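Local coordinates for F5/8 type C domain protein (Clostridium perfringens, PDB 7JRM), which probably binds carbohydrate through a CBM51-type module of ZmpB, a modular O-glycopeptidase thought to recognise and hydrolyse mucins, at residues Val22-Ile28 and Arg75-Val79; Ala15-Glu20 and Arg224-Tyr229; Leu234-Ile238 and Gly264-Leu268. One frame throughout, in Å; residues are numbered along the deposited sequence.

Contact 1. Residues Val22-Ile28 and Arg75-Val79; sequences VDLMKGI and RTIAV
The carbonyl oxygen of K26 is gripped by both terminal nitrogens of R75: NH2 lies 2.7 Å and NH1 3.0 Å from K26 O. NH1 comes almost straight on to the carbonyl, whereas NH2 sits above the carbonyl plane. NH2 also donates to L24 O at 2.9 Å, again from above that carbonyl's plane, yet both oxygens lie in the plane of the guanidinium. R75 leaves its strand toward the loop, and the bend at chi2 (98°) swings its chain alongside the strand to bring the guanidinium to the two carbonyls. I28 covers one face of the group, with CD1 3.6 Å from R75 CZ. In this loop of the Ig-like domain two consecutive turns present the carbonyls: a type I turn over D23-K26 runs into a type II turn over M25-I28, with G27 at a positive phi (85°). Y61 OH bonds both R75 NE and L24 O, and E12 O takes a further bond from NH1, so all three nitrogens of the buried guanidinium are engaged. Farther along strand 70-79 the contact turns apolar. L24 CD2 meets I77 CD1 at 3.8 Å, the side chains crossing at about a right angle; V22 CG2 meets V79 CG2 at 4.1 Å.

Contact 2. Residues Ala15-Glu20 and Arg224-Tyr229; sequences AYSMDE and RNLAEY
The guanidinium of R224 carries the methyl of A15 on one face, CB standing 3.8 Å above the plane and over its centre. At the edge, in the plane, lie the backbone N of S17 and a water. NH1 is 3.3 Å from S17 N, but both are donors and no hydrogen bond joins them; the amide of S17 instead donates to E20 OE1 at 2.6 Å, from the anti side and tilted out of the carboxylate plane. The opposite charges of E20 and R224 stay beyond salt-bridge distance, OE1 4.4 Å from NH1. The water connects them, donating to E20 OE2 and accepting a weak bond from R224 NH1. The firmer polar partners of the arginine are T80 OG1 at NE and D147 at NH2, which would offset its charge in this buried setting. At the other flat group, the ring of Y229, M18 CE approaches obliquely, and the two side chains come from opposite directions. M18 bends at both chi2 and chi3 (-51° and -69°), which curls the thioether back: CG lies 3.5 Å from Y229 OH, while SD rests 3.9 Å from the methyl of A227. The contact therefore has a charged end and an apolar end, both made from strand 14-16 and the loop after it. This is an interdomain seam, joining the Ig-like domain to the end of strand 215-224, a strand of the NPCBM fold, and to the loop leading to helix 232-242. Strand 188-193 adjoins the R224 end through V191 and R189, strand 70-79 backs M18 through V79, and Y229 reaches K273 and I276 of helix 273-288.

Contact 3. Residues Leu234-Ile238 and Gly264-Leu268; sequences LNKAI and GEEAL
Two helices of the helical region that begins with helix 232-242 pack here through apolar side chains, helix 232-242 against helix 251-270, roughly antiparallel. The axes of the two short segments approach to 10.3 Å at a signed crossing angle of -151°. L234 and I238, one turn apart, reach across to G264 and, a turn farther along its helix, L268. With CG of L234 set opposite its backbone N (chi1 -179°), the branch extends toward the other helix, and CD2 touches L268 CD2 at 3.7 Å, A267 CB at 3.8 Å and the carbonyl oxygen of G264 at 3.5 Å. I238 sends CD1 onto the backbone of G264, 3.5 Å from its carbonyl C; with no side chain on G264, the methyl can lie directly on the backbone. L268 touches both residues, CD2 against L234 and CD1 against I238, the latter pair of CD1 atoms 3.8 Å apart. The amide of N235 lies along another side of it, OD1 3.6 Å from L268 CD1. Helix 273-288 packs against both helices, I276 touching L234, L283 touching I238 and A279 touching A267. No hydrogen bond crosses between the segments, so the pairing rests on shape and on burial of methyl groups, with the amide of N235 and the side chain of E265 at the margin.

In the fold
From the N terminus, the chain first enters contact 2 at 15-20, then runs through 22-28 and closes contact 1 when strand 70-79 returns. Contact 1 is thus nested inside the much longer loop that contact 2 closes only at 224-229, after the strands of the NPCBM fold. The two touch directly, strands 14-16 and 70-79 being neighbours in one sheet. Contact 3 follows in series, closing a short helix-to-helix loop between 234-238 and 264-268. Its nearest atoms are about 5 Å from contact 2, without touching. Contact 1 lies within the Ig-like domain, contact 2 joins that domain to the NPCBM fold, and contact 3 pairs two helices.

Contact 1. Residues Val22-Ile28 and Arg75-Val79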
loop_
_atom_site.group_PDB
_atom_site.type_symbol
_atom_site.label_atom_id
_atom_site.label_comp_id
_atom_site.label_asym_id
_atom_site.label_seq_id
_atom_site.Cartn_x
_atom_site.Cartn_y
_atom_site.Cartn_z
ATOM N N VAL A 22 -4.405 -18.909 -4.505
ATOM C CA VAL A 22 -5.090 -20.193 -4.394
ATOM C C VAL A 22 -5.386 -20.722 -5.791
ATOM O O VAL A 22 -6.079 -20.072 -6.581
ATOM C CB VAL A 22 -6.376 -20.064 -3.567
ATOM C CG1 VAL A 22 -7.308 -21.237 -3.842
ATOM C CG2 VAL A 22 -6.046 -19.979 -2.085
ATOM N N ASP A 23 -4.854 -21.902 -6.099
ATOM C CA ASP A 23 -5.161 -22.614 -7.334
ATOM C C ASP A 23 -6.164 -23.710 -6.998
ATOM O O ASP A 23 -5.809 -24.717 -6.376
ATOM C CB ASP A 23 -3.894 -23.191 -7.964
ATOM C CG ASP A 23 -4.167 -23.917 -9.269
ATOM O OD1 ASP A 23 -5.226 -23.669 -9.883
ATOM O OD2 ASP A 23 -3.318 -24.734 -9.684
ATOM N N LEU A 24 -7.419 -23.512 -7.407
ATOM C CA LEU A 24 -8.478 -24.456 -7.066
ATOM C C LEU A 24 -8.293 -25.812 -7.734
ATOM O O LEU A 24 -8.928 -26.786 -7.314
ATOM C CB LEU A 24 -9.840 -23.875 -7.446
ATOM C CG LEU A 24 -10.344 -22.712 -6.592
ATOM C CD1 LEU A 24 -11.713 -22.268 -7.069
ATOM C CD2 LEU A 24 -10.386 -23.100 -5.123
ATOM N N MET A 25 -7.447 -25.898 -8.757
ATOM C CA MET A 25 -7.207 -27.141 -9.476
ATOM C C MET A 25 -5.888 -27.797 -9.089
ATOM O O MET A 25 -5.498 -28.792 -9.708
ATOM C CB MET A 25 -7.245 -26.890 -10.983
ATOM C CG MET A 25 -8.552 -26.294 -11.476
ATOM S SD MET A 25 -9.891 -27.498 -11.466
ATOM C CE MET A 25 -9.098 -28.869 -12.299
ATOM N N LYS A 26 -5.197 -27.266 -8.082
ATOM C CA LYS A 26 -3.917 -27.824 -7.662
ATOM C C LYS A 26 -4.125 -29.204 -7.049
ATOM O O LYS A 26 -4.885 -29.356 -6.086
ATOM C CB LYS A 26 -3.240 -26.887 -6.665
ATOM C CG LYS A 26 -2.001 -27.469 -6.000
ATOM C CD LYS A 26 -0.952 -27.863 -7.027
ATOM C CE LYS A 26 0.450 -27.743 -6.451
ATOM N NZ LYS A 26 1.492 -27.837 -7.510
ATOM N N GLY A 27 -3.454 -30.208 -7.608
ATOM C CA GLY A 27 -3.538 -31.558 -7.096
ATOM C C GLY A 27 -4.708 -32.373 -7.598
ATOM O O GLY A 27 -4.904 -33.498 -7.124
ATOM N N ILE A 28 -5.488 -31.850 -8.537
ATOM C CA ILE A 28 -6.640 -32.563 -9.079
ATOM C C ILE A 28 -6.209 -33.324 -10.325
ATOM O O ILE A 28 -5.646 -32.740 -11.259
ATOM C CB ILE A 28 -7.790 -31.592 -9.395
ATOM C CG1 ILE A 28 -8.240 -30.868 -8.126
ATOM C CG2 ILE A 28 -8.956 -32.335 -10.033
ATOM C CD1 ILE A 28 -8.804 -31.789 -7.065
ATOM N N ARG A 75 -12.746 -32.291 -1.946
ATOM C CA ARG A 75 -11.601 -31.985 -1.100
ATOM C C ARG A 75 -11.777 -30.586 -0.529
ATOM O O ARG A 75 -12.499 -29.752 -1.085
ATOM C CB ARG A 75 -10.278 -32.098 -1.873
ATOM C CG ARG A 75 -10.178 -31.196 -3.095
ATOM C CD ARG A 75 -9.407 -29.919 -2.786
ATOM N NE ARG A 75 -8.979 -29.222 -3.996
ATOM C CZ ARG A 75 -7.800 -29.398 -4.583
ATOM N NH1 ARG A 75 -6.924 -30.253 -4.076
ATOM N NH2 ARG A 75 -7.498 -28.719 -5.681
ATOM N N THR A 76 -11.107 -30.337 0.591
ATOM C CA THR A 76 -11.174 -29.053 1.271
ATOM C C THR A 76 -9.897 -28.256 1.037
ATOM O O THR A 76 -8.809 -28.818 0.889
ATOM C CB THR A 76 -11.401 -29.237 2.773
ATOM O OG1 THR A 76 -10.304 -29.969 3.338
ATOM C CG2 THR A 76 -12.698 -29.992 3.029
ATOM N N ILE A 77 -10.042 -26.933 1.001
ATOM C CA ILE A 77 -8.925 -26.014 0.815
ATOM C C ILE A 77 -8.975 -24.984 1.934
ATOM O O ILE A 77 -9.932 -24.206 2.023
ATOM C CB ILE A 77 -8.960 -25.325 -0.558
ATOM C CG1 ILE A 77 -8.821 -26.358 -1.678
ATOM C CG2 ILE A 77 -7.862 -24.275 -0.655
ATOM C CD1 ILE A 77 -8.717 -25.753 -3.060
ATOM N N ALA A 78 -7.950 -24.975 2.780
ATOM C CA ALA A 78 -7.885 -24.078 3.923
ATOM C C ALA A 78 -6.953 -22.910 3.629
ATOM O O ALA A 78 -5.873 -23.090 3.059
ATOM C CB ALA A 78 -7.411 -24.821 5.173
ATOM N N VAL A 79 -7.378 -21.713 4.022
ATOM C CA VAL A 79 -6.582 -20.497 3.890
ATOM C C VAL A 79 -6.287 -20.006 5.300
ATOM O O VAL A 79 -7.180 -19.490 5.984
ATOM C CB VAL A 79 -7.300 -19.422 3.064
ATOM C CG1 VAL A 79 -6.456 -18.159 2.986
ATOM C CG2 VAL A 79 -7.615 -19.948 1.670
#

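Contact 2. Residues Ala15-Glu20 and Arg224-Tyr229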
loop_
_atom_site.group_PDB
_atom_site.type_symbol
_atom_site.label_atom_id
_atom_site.label_comp_id
_atom_site.label_asym_id
_atom_site.label_seq_id
_atom_site.Cartn_x
_atom_site.Cartn_y
_atom_site.Cartn_z
ATOM N N ALA A 15 -3.822 -26.704 1.879
ATOM C CA ALA A 15 -3.750 -25.590 2.815
ATOM C C ALA A 15 -2.907 -24.484 2.202
ATOM O O ALA A 15 -1.826 -24.749 1.669
ATOM C CB ALA A 15 -3.159 -26.025 4.161
ATOM N N TYR A 16 -3.403 -23.251 2.279
ATOM C CA TYR A 16 -2.711 -22.092 1.740
ATOM C C TYR A 16 -2.583 -21.026 2.818
ATOM O O TYR A 16 -3.349 -20.993 3.785
ATOM C CB TYR A 16 -3.442 -21.510 0.521
ATOM C CG TYR A 16 -3.287 -22.318 -0.745
ATOM C CD1 TYR A 16 -2.206 -22.117 -1.593
ATOM C CD2 TYR A 16 -4.229 -23.275 -1.100
ATOM C CE1 TYR A 16 -2.063 -22.852 -2.756
ATOM C CE2 TYR A 16 -4.094 -24.015 -2.260
ATOM C CZ TYR A 16 -3.010 -23.798 -3.083
ATOM O OH TYR A 16 -2.873 -24.533 -4.239
ATOM N N SER A 17 -1.596 -20.151 2.643
ATOM C CA SER A 17 -1.405 -19.023 3.539
ATOM C C SER A 17 -2.186 -17.815 3.020
ATOM O O SER A 17 -2.857 -17.872 1.987
ATOM C CB SER A 17 0.083 -18.711 3.694
ATOM O OG SER A 17 0.512 -17.763 2.733
ATOM N N MET A 18 -2.095 -16.700 3.748
ATOM C CA MET A 18 -2.903 -15.533 3.408
ATOM C C MET A 18 -2.415 -14.846 2.138
ATOM O O MET A 18 -3.228 -14.303 1.381
ATOM C CB MET A 18 -2.910 -14.542 4.574
ATOM C CG MET A 18 -3.689 -15.015 5.790
ATOM S SD MET A 18 -5.355 -15.583 5.391
ATOM C CE MET A 18 -6.140 -14.043 4.925
ATOM N N ASP A 19 -1.109 -14.858 1.884
ATOM C CA ASP A 19 -0.537 -14.141 0.752
ATOM C C ASP A 19 -0.377 -15.005 -0.493
ATOM O O ASP A 19 0.026 -14.486 -1.538
ATOM C CB ASP A 19 0.823 -13.549 1.137
ATOM C CG ASP A 19 0.749 -12.675 2.373
ATOM O OD1 ASP A 19 0.431 -11.476 2.235
ATOM O OD2 ASP A 19 1.011 -13.189 3.480
ATOM N N GLU A 20 -0.682 -16.295 -0.414
ATOM C CA GLU A 20 -0.487 -17.195 -1.541
ATOM C C GLU A 20 -1.697 -17.176 -2.467
ATOM O O GLU A 20 -2.836 -16.974 -2.035
ATOM C CB GLU A 20 -0.226 -18.620 -1.051
ATOM C CG GLU A 20 1.103 -18.787 -0.331
ATOM C CD GLU A 20 1.246 -20.146 0.327
ATOM O OE1 GLU A 20 0.258 -20.632 0.916
ATOM O OE2 GLU A 20 2.350 -20.727 0.256
ATOM N N ARG A 224 -1.946 -24.787 11.815
ATOM C CA ARG A 224 -2.266 -23.600 11.032
ATOM C C ARG A 224 -3.630 -23.084 11.460
ATOM O O ARG A 224 -4.598 -23.848 11.503
ATOM C CB ARG A 224 -2.255 -23.899 9.528
ATOM C CG ARG A 224 -0.940 -24.460 9.011
ATOM C CD ARG A 224 -1.059 -24.898 7.561
ATOM N NE ARG A 224 -1.238 -23.765 6.658
ATOM C CZ ARG A 224 -0.489 -23.543 5.584
ATOM N NH1 ARG A 224 -0.721 -22.487 4.817
ATOM N NH2 ARG A 224 0.497 -24.376 5.276
ATOM N N ASN A 225 -3.702 -21.795 11.775
ATOM C CA ASN A 225 -4.919 -21.181 12.281
ATOM C C ASN A 225 -5.489 -20.197 11.268
ATOM O O ASN A 225 -4.750 -19.553 10.517
ATOM C CB ASN A 225 -4.663 -20.459 13.606
ATOM C CG ASN A 225 -4.719 -21.392 14.796
ATOM O OD1 ASN A 225 -4.737 -22.612 14.638
ATOM N ND2 ASN A 225 -4.748 -20.824 15.995
ATOM N N LEU A 226 -6.815 -20.089 11.259
ATOM C CA LEU A 226 -7.473 -19.085 10.438
ATOM C C LEU A 226 -7.077 -17.689 10.904
ATOM O O LEU A 226 -6.779 -17.464 12.081
ATOM C CB LEU A 226 -8.992 -19.254 10.499
ATOM C CG LEU A 226 -9.535 -20.642 10.154
ATOM C CD1 LEU A 226 -11.056 -20.653 10.194
ATOM C CD2 LEU A 226 -9.028 -21.091 8.793
ATOM N N ALA A 227 -7.073 -16.747 9.965
ATOM C CA ALA A 227 -6.631 -15.393 10.270
ATOM C C ALA A 227 -7.543 -14.744 11.302
ATOM O O ALA A 227 -8.760 -14.950 11.303
ATOM C CB ALA A 227 -6.591 -14.549 8.997
ATOM N N GLU A 228 -6.941 -13.959 12.192
ATOM C CA GLU A 228 -7.678 -13.186 13.182
ATOM C C GLU A 228 -8.123 -11.834 12.643
ATOM O O GLU A 228 -8.548 -10.975 13.423
ATOM C CB GLU A 228 -6.829 -12.996 14.441
ATOM C CG GLU A 228 -6.739 -14.237 15.313
ATOM C CD GLU A 228 -5.908 -14.018 16.561
ATOM O OE1 GLU A 228 -4.712 -13.681 16.431
ATOM O OE2 GLU A 228 -6.454 -14.182 17.673
ATOM N N TYR A 229 -8.033 -11.629 11.332
ATOM C CA TYR A 229 -8.447 -10.393 10.689
ATOM C C TYR A 229 -9.176 -10.735 9.398
ATOM O O TYR A 229 -9.118 -11.865 8.905
ATOM C CB TYR A 229 -7.248 -9.481 10.399
ATOM C CG TYR A 229 -6.326 -10.025 9.330
ATOM C CD1 TYR A 229 -5.360 -10.974 9.637
ATOM C CD2 TYR A 229 -6.429 -9.600 8.011
ATOM C CE1 TYR A 229 -4.519 -11.480 8.664
ATOM C CE2 TYR A 229 -5.594 -10.100 7.032
ATOM C CZ TYR A 229 -4.641 -11.040 7.364
ATOM O OH TYR A 229 -3.807 -11.541 6.392
HETATM O O HOH W 1 1.836 -22.665 2.515
#

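Contact 3. Residues Leu234-Ile238 and Gly264-Leu268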
loop_
_atom_site.group_PDB
_atom_site.type_symbol
_atom_site.label_atom_id
_atom_site.label_comp_id
_atom_site.label_asym_id
_atom_site.label_seq_id
_atom_site.Cartn_x
_atom_site.Cartn_y
_atom_site.Cartn_z
ATOM N N LEU A 234 -12.381 -3.798 3.872
ATOM C CA LEU A 234 -11.477 -2.700 3.547
ATOM C C LEU A 234 -11.076 -2.734 2.079
ATOM O O LEU A 234 -10.979 -1.685 1.431
ATOM C CB LEU A 234 -10.241 -2.748 4.445
ATOM C CG LEU A 234 -9.222 -1.631 4.207
ATOM C CD1 LEU A 234 -9.878 -0.272 4.395
ATOM C CD2 LEU A 234 -8.018 -1.782 5.121
ATOM N N ASN A 235 -10.838 -3.932 1.536
ATOM C CA ASN A 235 -10.540 -4.055 0.113
ATOM C C ASN A 235 -11.705 -3.561 -0.735
ATOM O O ASN A 235 -11.500 -2.931 -1.780
ATOM C CB ASN A 235 -10.211 -5.507 -0.235
ATOM C CG ASN A 235 -8.741 -5.717 -0.535
ATOM O OD1 ASN A 235 -8.124 -4.933 -1.256
ATOM N ND2 ASN A 235 -8.171 -6.782 0.016
ATOM N N LYS A 236 -12.935 -3.837 -0.298
ATOM C CA LYS A 236 -14.108 -3.395 -1.044
ATOM C C LYS A 236 -14.223 -1.875 -1.048
ATOM O O LYS A 236 -14.536 -1.273 -2.082
ATOM C CB LYS A 236 -15.366 -4.030 -0.453
ATOM C CG LYS A 236 -16.627 -3.810 -1.270
ATOM C CD LYS A 236 -17.815 -4.514 -0.632
ATOM C CE LYS A 236 -19.131 -3.982 -1.170
ATOM N NZ LYS A 236 -19.404 -2.596 -0.702
ATOM N N ALA A 237 -13.973 -1.238 0.099
ATOM C CA ALA A 237 -14.075 0.216 0.173
ATOM C C ALA A 237 -12.960 0.904 -0.604
ATOM O O ALA A 237 -13.181 1.972 -1.186
ATOM C CB ALA A 237 -14.062 0.668 1.633
ATOM N N ILE A 238 -11.763 0.313 -0.628
ATOM C CA ILE A 238 -10.647 0.923 -1.347
ATOM C C ILE A 238 -10.892 0.874 -2.850
ATOM O O ILE A 238 -10.697 1.868 -3.560
ATOM C CB ILE A 238 -9.323 0.233 -0.969
ATOM C CG1 ILE A 238 -8.881 0.650 0.433
ATOM C CG2 ILE A 238 -8.238 0.558 -1.987
ATOM C CD1 ILE A 238 -7.690 -0.124 0.948
ATOM N N GLY A 264 -5.489 3.069 4.050
ATOM C CA GLY A 264 -6.115 1.770 3.878
ATOM C C GLY A 264 -5.188 0.763 3.225
ATOM O O GLY A 264 -5.171 -0.413 3.601
ATOM N N GLU A 265 -4.402 1.207 2.241
ATOM C CA GLU A 265 -3.449 0.310 1.596
ATOM C C GLU A 265 -2.366 -0.133 2.572
ATOM O O GLU A 265 -1.911 -1.283 2.524
ATOM C CB GLU A 265 -2.829 0.991 0.376
ATOM C CG GLU A 265 -3.759 1.087 -0.823
ATOM C CD GLU A 265 -3.267 2.074 -1.864
ATOM O OE1 GLU A 265 -2.646 3.087 -1.477
ATOM O OE2 GLU A 265 -3.500 1.838 -3.068
ATOM N N GLU A 266 -1.938 0.765 3.462
ATOM C CA GLU A 266 -0.987 0.379 4.500
ATOM C C GLU A 266 -1.605 -0.631 5.459
ATOM O O GLU A 266 -0.931 -1.567 5.904
ATOM C CB GLU A 266 -0.509 1.613 5.267
ATOM C CG GLU A 266 0.192 2.656 4.416
ATOM C CD GLU A 266 0.271 4.004 5.106
ATOM O OE1 GLU A 266 0.421 4.028 6.346
ATOM O OE2 GLU A 266 0.182 5.038 4.412
ATOM N N ALA A 267 -2.888 -0.455 5.789
ATOM C CA ALA A 267 -3.549 -1.366 6.716
ATOM C C ALA A 267 -3.666 -2.772 6.142
ATOM O O ALA A 267 -3.609 -3.751 6.893
ATOM C CB ALA A 267 -4.930 -0.828 7.087
ATOM N N LEU A 268 -3.832 -2.891 4.820
ATOM C CA LEU A 268 -3.888 -4.211 4.200
ATOM C C LEU A 268 -2.582 -4.968 4.402
ATOM O O LEU A 268 -2.589 -6.175 4.670
ATOM C CB LEU A 268 -4.202 -4.082 2.709
ATOM C CG LEU A 268 -5.567 -3.519 2.309
ATOM C CD1 LEU A 268 -5.663 -3.370 0.799
ATOM C CD2 LEU A 268 -6.689 -4.400 2.832
#